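Local structure of decaprenyl diphosphate synthase (3MZV) at residues 33-36 and 40-43; 80-85 and 142-147; 238-243 and 262-267. The protein probably condenses isopentenyl diphosphate with farnesyl diphosphate, using magnesium, to build the long all-trans polyprenyl diphosphate that supplies quinone side chains. All blocks are in the same frame, centred on the assembly; numbering follows the deposited sequence.

Contact 1 (33-36 and 40-43); sequences MSSE and RIPE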
loop_
_atom_site.group_PDB
_atom_site.type_symbol
_atom_site.label_atom_id
_atom_site.label_comp_id
_atom_site.label_asym_id
_atom_site.label_seq_id
_atom_site.Cartn_x
_atom_site.Cartn_y
_atom_site.Cartn_z
ATOM N N MET B 33 10.144 -3.167 10.736
ATOM C CA MET B 33 10.566 -2.787 9.375
ATOM C C MET B 33 11.621 -3.772 8.858
ATOM O O MET B 33 12.082 -3.658 7.733
ATOM C CB MET B 33 11.137 -1.368 9.319
ATOM C CG MET B 33 12.565 -1.277 9.901
ATOM S SD MET B 33 13.210 0.373 10.345
ATOM C CE MET B 33 12.406 1.665 9.534
ATOM N N SER B 34 11.995 -4.727 9.692
ATOM C CA SER B 34 13.062 -5.654 9.361
ATOM C C SER B 34 12.565 -6.707 8.349
ATOM O O SER B 34 11.352 -7.013 8.250
ATOM C CB SER B 34 13.593 -6.295 10.638
ATOM O OG SER B 34 12.739 -7.329 11.093
ATOM N N SER B 35 13.502 -7.237 7.564
ATOM C CA SER B 35 13.166 -8.238 6.579
ATOM C C SER B 35 14.286 -9.247 6.575
ATOM O O SER B 35 15.431 -8.861 6.442
ATOM C CB SER B 35 12.971 -7.605 5.191
ATOM O OG SER B 35 13.100 -8.589 4.156
ATOM N N GLU B 36 13.935 -10.516 6.726
ATOM C CA GLU B 36 14.912 -11.593 6.798
ATOM C C GLU B 36 15.429 -11.958 5.391
ATOM O O GLU B 36 16.525 -12.510 5.256
ATOM C CB GLU B 36 14.329 -12.818 7.546
ATOM C CG GLU B 36 14.047 -14.077 6.693
ATOM C CD GLU B 36 13.440 -15.234 7.498
ATOM O OE1 GLU B 36 13.985 -16.367 7.445
ATOM O OE2 GLU B 36 12.420 -15.009 8.190
ATOM N N ARG B 40 17.356 -4.682 1.468
ATOM C CA ARG B 40 16.968 -3.376 0.922
ATOM C C ARG B 40 15.829 -2.719 1.708
ATOM O O ARG B 40 15.787 -1.494 1.853
ATOM C CB ARG B 40 16.559 -3.530 -0.548
ATOM C CG ARG B 40 16.200 -2.225 -1.239
ATOM C CD ARG B 40 17.017 -2.017 -2.491
ATOM N NE ARG B 40 16.682 -2.968 -3.546
ATOM C CZ ARG B 40 17.348 -3.094 -4.692
ATOM N NH1 ARG B 40 18.412 -2.341 -4.951
ATOM N NH2 ARG B 40 16.954 -3.990 -5.587
ATOM N N ILE B 41 14.908 -3.527 2.228
ATOM C CA ILE B 41 13.700 -2.961 2.860
ATOM C C ILE B 41 14.019 -2.016 4.046
ATOM O O ILE B 41 13.673 -0.833 4.002
ATOM C CB ILE B 41 12.683 -4.059 3.255
ATOM C CG1 ILE B 41 11.989 -4.586 1.993
ATOM C CG2 ILE B 41 11.649 -3.503 4.227
ATOM C CD1 ILE B 41 11.358 -5.946 2.138
ATOM N N PRO B 42 14.674 -2.529 5.102
ATOM C CA PRO B 42 15.076 -1.646 6.208
ATOM C C PRO B 42 16.129 -0.591 5.785
ATOM O O PRO B 42 16.102 0.541 6.288
ATOM C CB PRO B 42 15.657 -2.631 7.240
ATOM C CG PRO B 42 16.129 -3.779 6.426
ATOM C CD PRO B 42 15.052 -3.927 5.370
ATOM N N GLU B 43 17.039 -0.945 4.868
ATOM C CA GLU B 43 17.946 0.077 4.294
ATOM C C GLU B 43 17.143 1.253 3.771
ATOM O O GLU B 43 17.414 2.390 4.142
ATOM C CB GLU B 43 18.822 -0.470 3.159
ATOM C CG GLU B 43 20.149 -1.052 3.626
ATOM C CD GLU B 43 20.669 -2.141 2.689
ATOM O OE1 GLU B 43 20.728 -1.877 1.461
ATOM O OE2 GLU B 43 20.984 -3.253 3.192
#
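Ser35 OG, which rests 3.8 Å from CD1 of Ile41, is gripped by three polar groups: Glu153 OE2 of the second subunit, the backbone N of Ala38 and, weakly, the backbone N of His37. The two amides can only donate to the hydroxyl, whose own proton is then presumably given to the carboxylate. With OG opposite the backbone N (chi1 160°) and beside the carbonyl carbon, the hydroxyl and CB stand about equally close to Ile41 CD1, CB also at 3.8 Å, while Pro42 CD lies 4.2 Å from the same Ser35 CB. Ile41 meets the loop with both branches: CD1 ends against Ser35, whereas CG2 points to Met33 and stops 3.5 Å from its carbonyl O. That oxygen is also bordered by Pro42 CB and CD, each 3.8 Å away, and no partner for it exists in the model. Met33 touches the proline with CG alone among its side-chain atoms, 4.3 Å from Pro42 CB, and its chain goes on to Thr45, Ile49 and, on helix 114-133, Leu124. Tyr123 of that helix packs on Ser35 and Ile41, and its OH bonds to Ser34 O. The arrangement is a short helix-loop-helix turn joining helix 19-32 to helix 40-49, with one side set against the neighbouring subunit. A proline is well placed in the first turn of a helix, where no backbone N-H is needed for helical bonding, but it can give Met33 O nothing except C-H groups. No hydrogen bond therefore joins loop and helix directly; across the contact Ser35 OG and Met33 O meet only C-H groups, and the polar bonds that fix the turn run within the loop, to Tyr123 and across the dimer interface.

Contact 2 (80-85 and 142-147); sequences ATVEFI and EILANA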
loop_
_atom_site.group_PDB
_atom_site.type_symbol
_atom_site.label_atom_id
_atom_site.label_comp_id
_atom_site.label_asym_id
_atom_site.label_seq_id
_atom_site.Cartn_x
_atom_site.Cartn_y
_atom_site.Cartn_z
ATOM N N ALA B 80 3.350 3.614 16.422
ATOM C CA ALA B 80 4.224 3.029 15.407
ATOM C C ALA B 80 3.471 2.814 14.054
ATOM O O ALA B 80 3.968 3.118 12.982
ATOM C CB ALA B 80 4.817 1.762 15.889
ATOM N N THR B 81 2.235 2.340 14.138
ATOM C CA THR B 81 1.437 2.120 12.954
ATOM C C THR B 81 1.142 3.419 12.213
ATOM O O THR B 81 1.296 3.501 10.992
ATOM C CB THR B 81 0.075 1.357 13.289
ATOM O OG1 THR B 81 0.348 0.089 13.901
ATOM C CG2 THR B 81 -0.752 1.181 12.030
ATOM N N VAL B 82 0.774 4.452 12.946
ATOM C CA VAL B 82 0.575 5.788 12.375
ATOM C C VAL B 82 1.857 6.270 11.654
ATOM O O VAL B 82 1.807 6.772 10.550
ATOM C CB VAL B 82 0.166 6.764 13.489
ATOM C CG1 VAL B 82 0.302 8.210 13.035
ATOM C CG2 VAL B 82 -1.275 6.482 13.903
ATOM N N GLU B 83 3.004 6.051 12.249
ATOM C CA GLU B 83 4.221 6.454 11.614
ATOM C C GLU B 83 4.558 5.613 10.394
ATOM O O GLU B 83 5.035 6.163 9.394
ATOM C CB GLU B 83 5.371 6.388 12.587
ATOM C CG GLU B 83 6.604 7.074 12.020
ATOM C CD GLU B 83 6.574 8.580 12.095
ATOM O OE1 GLU B 83 5.526 9.227 11.826
ATOM O OE2 GLU B 83 7.657 9.141 12.407
ATOM N N PHE B 84 4.349 4.289 10.486
ATOM C CA PHE B 84 4.516 3.412 9.310
ATOM C C PHE B 84 3.629 3.878 8.143
ATOM O O PHE B 84 4.071 3.930 6.987
ATOM C CB PHE B 84 4.192 1.955 9.648
ATOM C CG PHE B 84 5.336 1.186 10.296
ATOM C CD1 PHE B 84 6.592 1.169 9.741
ATOM C CD2 PHE B 84 5.094 0.401 11.407
ATOM C CE1 PHE B 84 7.616 0.399 10.307
ATOM C CE2 PHE B 84 6.076 -0.390 11.956
ATOM C CZ PHE B 84 7.358 -0.376 11.404
ATOM N N ILE B 85 2.372 4.190 8.429
ATOM C CA ILE B 85 1.464 4.652 7.396
ATOM C C ILE B 85 1.958 5.963 6.774
ATOM O O ILE B 85 1.980 6.119 5.543
ATOM C CB ILE B 85 0.010 4.797 7.935
ATOM C CG1 ILE B 85 -0.569 3.411 8.263
ATOM C CG2 ILE B 85 -0.863 5.495 6.929
ATOM C CD1 ILE B 85 -1.823 3.476 9.135
ATOM N N GLU B 142 -10.001 -0.631 12.056
ATOM C CA GLU B 142 -10.884 -0.128 11.046
ATOM C C GLU B 142 -10.631 1.373 10.792
ATOM O O GLU B 142 -10.631 1.819 9.658
ATOM C CB GLU B 142 -12.363 -0.381 11.461
ATOM C CG GLU B 142 -13.435 -0.029 10.423
ATOM C CD GLU B 142 -13.759 1.466 10.212
ATOM O OE1 GLU B 142 -13.549 2.298 11.105
ATOM O OE2 GLU B 142 -14.248 1.781 9.109
ATOM N N ILE B 143 -10.409 2.129 11.852
ATOM C CA ILE B 143 -10.137 3.560 11.739
ATOM C C ILE B 143 -8.860 3.856 10.958
ATOM O O ILE B 143 -8.842 4.732 10.108
ATOM C CB ILE B 143 -10.049 4.176 13.156
ATOM C CG1 ILE B 143 -11.493 4.272 13.721
ATOM C CG2 ILE B 143 -9.318 5.556 13.153
ATOM C CD1 ILE B 143 -11.658 4.766 15.159
ATOM N N LEU B 144 -7.792 3.147 11.281
ATOM C CA LEU B 144 -6.512 3.373 10.631
ATOM C C LEU B 144 -6.525 2.881 9.178
ATOM O O LEU B 144 -5.915 3.520 8.307
ATOM C CB LEU B 144 -5.410 2.762 11.454
ATOM C CG LEU B 144 -5.045 3.436 12.796
ATOM C CD1 LEU B 144 -4.010 2.631 13.525
ATOM C CD2 LEU B 144 -4.539 4.829 12.570
ATOM N N ALA B 145 -7.269 1.804 8.890
ATOM C CA ALA B 145 -7.466 1.347 7.515
ATOM C C ALA B 145 -8.220 2.358 6.694
ATOM O O ALA B 145 -7.854 2.690 5.550
ATOM C CB ALA B 145 -8.201 -0.062 7.488
ATOM N N ASN B 146 -9.333 2.827 7.254
ATOM C CA ASN B 146 -10.100 3.861 6.589
ATOM C C ASN B 146 -9.265 5.121 6.305
ATOM O O ASN B 146 -9.266 5.643 5.180
ATOM C CB ASN B 146 -11.356 4.201 7.409
ATOM C CG ASN B 146 -12.183 5.310 6.759
ATOM O OD1 ASN B 146 -12.854 5.078 5.766
ATOM N ND2 ASN B 146 -12.117 6.537 7.335
ATOM N N ALA B 147 -8.532 5.583 7.285
ATOM C CA ALA B 147 -7.691 6.758 7.079
ATOM C C ALA B 147 -6.680 6.533 5.939
ATOM O O ALA B 147 -6.337 7.445 5.227
ATOM C CB ALA B 147 -6.956 7.095 8.342
#
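Leu144 carries its side of the contact almost alone, reaching three residues spread over little more than one turn of the facing helix. Its CD1 lies 3.9 Å from Thr81 CG2, while CD2 lies 3.9 Å from Val82 CG2, the Val82 side chain crossing it at about a right angle. Nearer the backbone, Ile85 CD1 reaches back to Leu144 CB at 4.3 Å and borders the carbonyl O of the same residue. With CG placed beside its backbone N (chi1 -71°) and the chain then extended (chi2 175°), Leu144 spreads both methyls toward the neighbouring helix. The segments run nearly parallel, at 13°, but their axes stay 11.4 Å apart, a wide spacing spanned by Leu144 from one side and by three side chains from the other. This is interior packing of the all-helical isoprenoid synthase fold, and helix 74-96 runs on toward the first aspartate-rich motif of the family. The bond from Thr81 OG1 to His77 O, one turn back, is consistent with the rotation that turns CG2 to Leu144; a weaker bond joins OG1 to Ser128 O. Leu131 and Met132 of helix 114-133 also pack on Thr81, and Arg57 and Thr61 of helix 56-67 lie against Val82. Further out, on helix 138-161, Glu142 OE2 bonds to Gln130 NE2 and Asn146 OD1 to Arg127 NH1, both partners belonging to the second subunit.

Contact 3 (238-243 and 262-267); sequences DDFRER and AFWKRV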
loop_
_atom_site.group_PDB
_atom_site.type_symbol
_atom_site.label_atom_id
_atom_site.label_comp_id
_atom_site.label_asym_id
_atom_site.label_seq_id
_atom_site.Cartn_x
_atom_site.Cartn_y
_atom_site.Cartn_z
ATOM N N ASP B 238 7.088 25.206 -5.512
ATOM C CA ASP B 238 6.808 23.836 -5.956
ATOM C C ASP B 238 5.345 23.634 -6.340
ATOM O O ASP B 238 5.041 22.971 -7.325
ATOM C CB ASP B 238 7.151 22.790 -4.874
ATOM C CG ASP B 238 8.659 22.627 -4.638
ATOM O OD1 ASP B 238 9.486 23.086 -5.468
ATOM O OD2 ASP B 238 9.005 22.004 -3.602
ATOM N N ASP B 239 4.420 24.147 -5.537
ATOM C CA ASP B 239 3.021 23.914 -5.827
ATOM C C ASP B 239 2.647 24.602 -7.149
ATOM O O ASP B 239 1.842 24.068 -7.942
ATOM C CB ASP B 239 2.131 24.448 -4.698
ATOM C CG ASP B 239 2.246 23.631 -3.422
ATOM O OD1 ASP B 239 2.802 22.508 -3.474
ATOM O OD2 ASP B 239 1.803 24.119 -2.371
ATOM N N PHE B 240 3.243 25.776 -7.364
ATOM C CA PHE B 240 2.994 26.569 -8.579
ATOM C C PHE B 240 3.486 25.774 -9.810
ATOM O O PHE B 240 2.737 25.522 -10.729
ATOM C CB PHE B 240 3.702 27.907 -8.493
ATOM C CG PHE B 240 3.409 28.826 -9.665
ATOM C CD1 PHE B 240 2.148 29.377 -9.849
ATOM C CD2 PHE B 240 4.408 29.163 -10.543
ATOM C CE1 PHE B 240 1.896 30.223 -10.950
ATOM C CE2 PHE B 240 4.181 30.007 -11.622
ATOM C CZ PHE B 240 2.916 30.530 -11.826
ATOM N N ARG B 241 4.735 25.333 -9.769
ATOM C CA ARG B 241 5.274 24.416 -10.836
ATOM C C ARG B 241 4.409 23.189 -11.098
ATOM O O ARG B 241 4.202 22.804 -12.254
ATOM C CB ARG B 241 6.704 24.008 -10.491
ATOM C CG ARG B 241 7.649 25.220 -10.556
ATOM C CD ARG B 241 9.126 24.940 -10.148
ATOM N NE ARG B 241 9.735 26.220 -9.747
ATOM C CZ ARG B 241 10.073 26.586 -8.504
ATOM N NH1 ARG B 241 9.959 25.750 -7.469
ATOM N NH2 ARG B 241 10.563 27.816 -8.302
ATOM N N GLU B 242 3.879 22.563 -10.048
ATOM C CA GLU B 242 3.021 21.405 -10.221
ATOM C C GLU B 242 1.575 21.755 -10.522
ATOM O O GLU B 242 0.731 20.868 -10.687
ATOM C CB GLU B 242 3.079 20.517 -8.981
ATOM C CG GLU B 242 4.485 20.179 -8.601
ATOM C CD GLU B 242 4.618 18.754 -8.219
ATOM O OE1 GLU B 242 3.950 18.376 -7.214
ATOM O OE2 GLU B 242 5.372 18.025 -8.936
ATOM N N ARG B 243 1.279 23.062 -10.575
ATOM C CA ARG B 243 -0.024 23.538 -10.991
ATOM C C ARG B 243 -1.125 23.056 -10.076
ATOM O O ARG B 243 -2.279 22.856 -10.497
ATOM C CB ARG B 243 -0.269 23.215 -12.456
ATOM C CG ARG B 243 0.868 23.758 -13.321
ATOM C CD ARG B 243 1.164 22.930 -14.556
ATOM N NE ARG B 243 0.007 22.844 -15.443
ATOM C CZ ARG B 243 -0.039 22.099 -16.541
ATOM N NH1 ARG B 243 -1.142 22.085 -17.275
ATOM N NH2 ARG B 243 1.010 21.367 -16.896
ATOM N N ALA B 262 -6.887 34.948 -17.849
ATOM C CA ALA B 262 -6.005 34.501 -18.913
ATOM C C ALA B 262 -4.593 34.168 -18.402
ATOM O O ALA B 262 -3.987 33.193 -18.839
ATOM C CB ALA B 262 -5.966 35.519 -20.099
ATOM N N PHE B 263 -4.067 34.969 -17.488
ATOM C CA PHE B 263 -2.794 34.640 -16.837
ATOM C C PHE B 263 -2.880 33.307 -16.097
ATOM O O PHE B 263 -2.045 32.432 -16.293
ATOM C CB PHE B 263 -2.405 35.696 -15.821
ATOM C CG PHE B 263 -1.290 35.281 -14.910
ATOM C CD1 PHE B 263 0.021 35.246 -15.377
ATOM C CD2 PHE B 263 -1.550 34.837 -13.640
ATOM C CE1 PHE B 263 1.044 34.839 -14.552
ATOM C CE2 PHE B 263 -0.516 34.449 -12.788
ATOM C CZ PHE B 263 0.789 34.450 -13.255
ATOM N N TRP B 264 -3.885 33.161 -15.257
ATOM C CA TRP B 264 -4.062 31.899 -14.517
ATOM C C TRP B 264 -4.267 30.711 -15.463
ATOM O O TRP B 264 -3.730 29.619 -15.229
ATOM C CB TRP B 264 -5.208 31.968 -13.499
ATOM C CG TRP B 264 -4.919 32.920 -12.399
ATOM C CD1 TRP B 264 -5.584 34.049 -12.141
ATOM C CD2 TRP B 264 -3.884 32.821 -11.399
ATOM N NE1 TRP B 264 -5.032 34.706 -11.076
ATOM C CE2 TRP B 264 -4.001 33.958 -10.575
ATOM C CE3 TRP B 264 -2.884 31.870 -11.108
ATOM C CZ2 TRP B 264 -3.161 34.193 -9.503
ATOM C CZ3 TRP B 264 -2.058 32.084 -10.042
ATOM C CH2 TRP B 264 -2.169 33.258 -9.251
ATOM N N LYS B 265 -5.010 30.919 -16.537
ATOM C CA LYS B 265 -5.224 29.890 -17.534
ATOM C C LYS B 265 -3.890 29.425 -18.159
ATOM O O LYS B 265 -3.619 28.194 -18.286
ATOM C CB LYS B 265 -6.148 30.424 -18.615
ATOM C CG LYS B 265 -7.057 29.429 -19.258
ATOM C CD LYS B 265 -8.134 30.126 -20.175
ATOM C CE LYS B 265 -9.157 31.000 -19.350
ATOM N NZ LYS B 265 -10.503 30.313 -19.132
ATOM N N ARG B 266 -3.070 30.409 -18.523
ATOM C CA ARG B 266 -1.758 30.185 -19.093
ATOM C C ARG B 266 -0.879 29.357 -18.180
ATOM O O ARG B 266 -0.414 28.292 -18.584
ATOM C CB ARG B 266 -1.045 31.520 -19.440
ATOM C CG ARG B 266 0.338 31.356 -20.006
ATOM C CD ARG B 266 0.865 32.621 -20.622
ATOM N NE ARG B 266 1.205 33.628 -19.611
ATOM C CZ ARG B 266 2.305 33.613 -18.867
ATOM N NH1 ARG B 266 2.531 34.602 -18.016
ATOM N NH2 ARG B 266 3.202 32.616 -18.984
ATOM N N VAL B 267 -0.683 29.812 -16.958
ATOM C CA VAL B 267 0.305 29.235 -16.084
ATOM C C VAL B 267 -0.193 27.989 -15.327
ATOM O O VAL B 267 0.620 27.139 -14.974
ATOM C CB VAL B 267 0.934 30.270 -15.049
ATOM C CG1 VAL B 267 1.615 31.465 -15.728
ATOM C CG2 VAL B 267 -0.076 30.742 -14.052
#
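Phe240 reaches Val267 and Trp264 with the end of its ring. From CB the side chain leaves with CG opposite the backbone N (chi1 -176°), and neither CB nor CG touches residues 262-267; contact begins at CE1. This atom lies 3.7 Å from Val267 CG2, and Trp264 CZ3 approaches it at the ring edge, near the ring plane, at a looser 4.5 Å. CZ, the tip, meets the same valine at two bonded atoms, 3.7 Å from CG2 and 3.8 Å from CB. Val267 CG2 in turn sits 3.8 Å above one face of the Phe263 ring, toward its rim, and Phe263 CD2 lies over the centre of the Trp264 ring. Short helix 238-241 ends here in a Schellman motif at Arg243, whose phi is positive (62°). The helix follows the second aspartate-rich motif of this synthase family: Asp239 N bonds to Asp224 OD2, and the Asp239 side chain packs on Asp221. Past the helix end, Arg243 CG lies 3.8 Å from Val267 O, and its bent chain takes NE to Ile268 O and, more weakly, NH1 to Glu269 O. The amide NE2 of Gln273 joins the two segments from a loop, bonding both Phe240 O and Val267 O, while Ala281 of helix 277-287 packs on Phe240 and Leu284 on Trp264.

Overall arrangement
Contacts 1 and 2 are neighbours, their centres 20 Å apart, and they touch where Phe84 CZ lies 4.0 Å from Met33 N; both also reach the second subunit. Contact 3 lies across the chain's centre from contact 2, with centres 34 Å apart and nearest atoms about 18 Å; contact 1 is farther from contact 3, 40 Å between centres and about 23 Å between nearest atoms. No other chain of the assembly touches contact 3. Contacts 2 and 3 relate differently to the probable magnesium-diphosphate site: helix 74-96 leads from contact 2 toward Asp97 of the first aspartate-rich motif, whereas at contact 3 Glu242 packs on Asp97 and helix 238-241 follows the second motif.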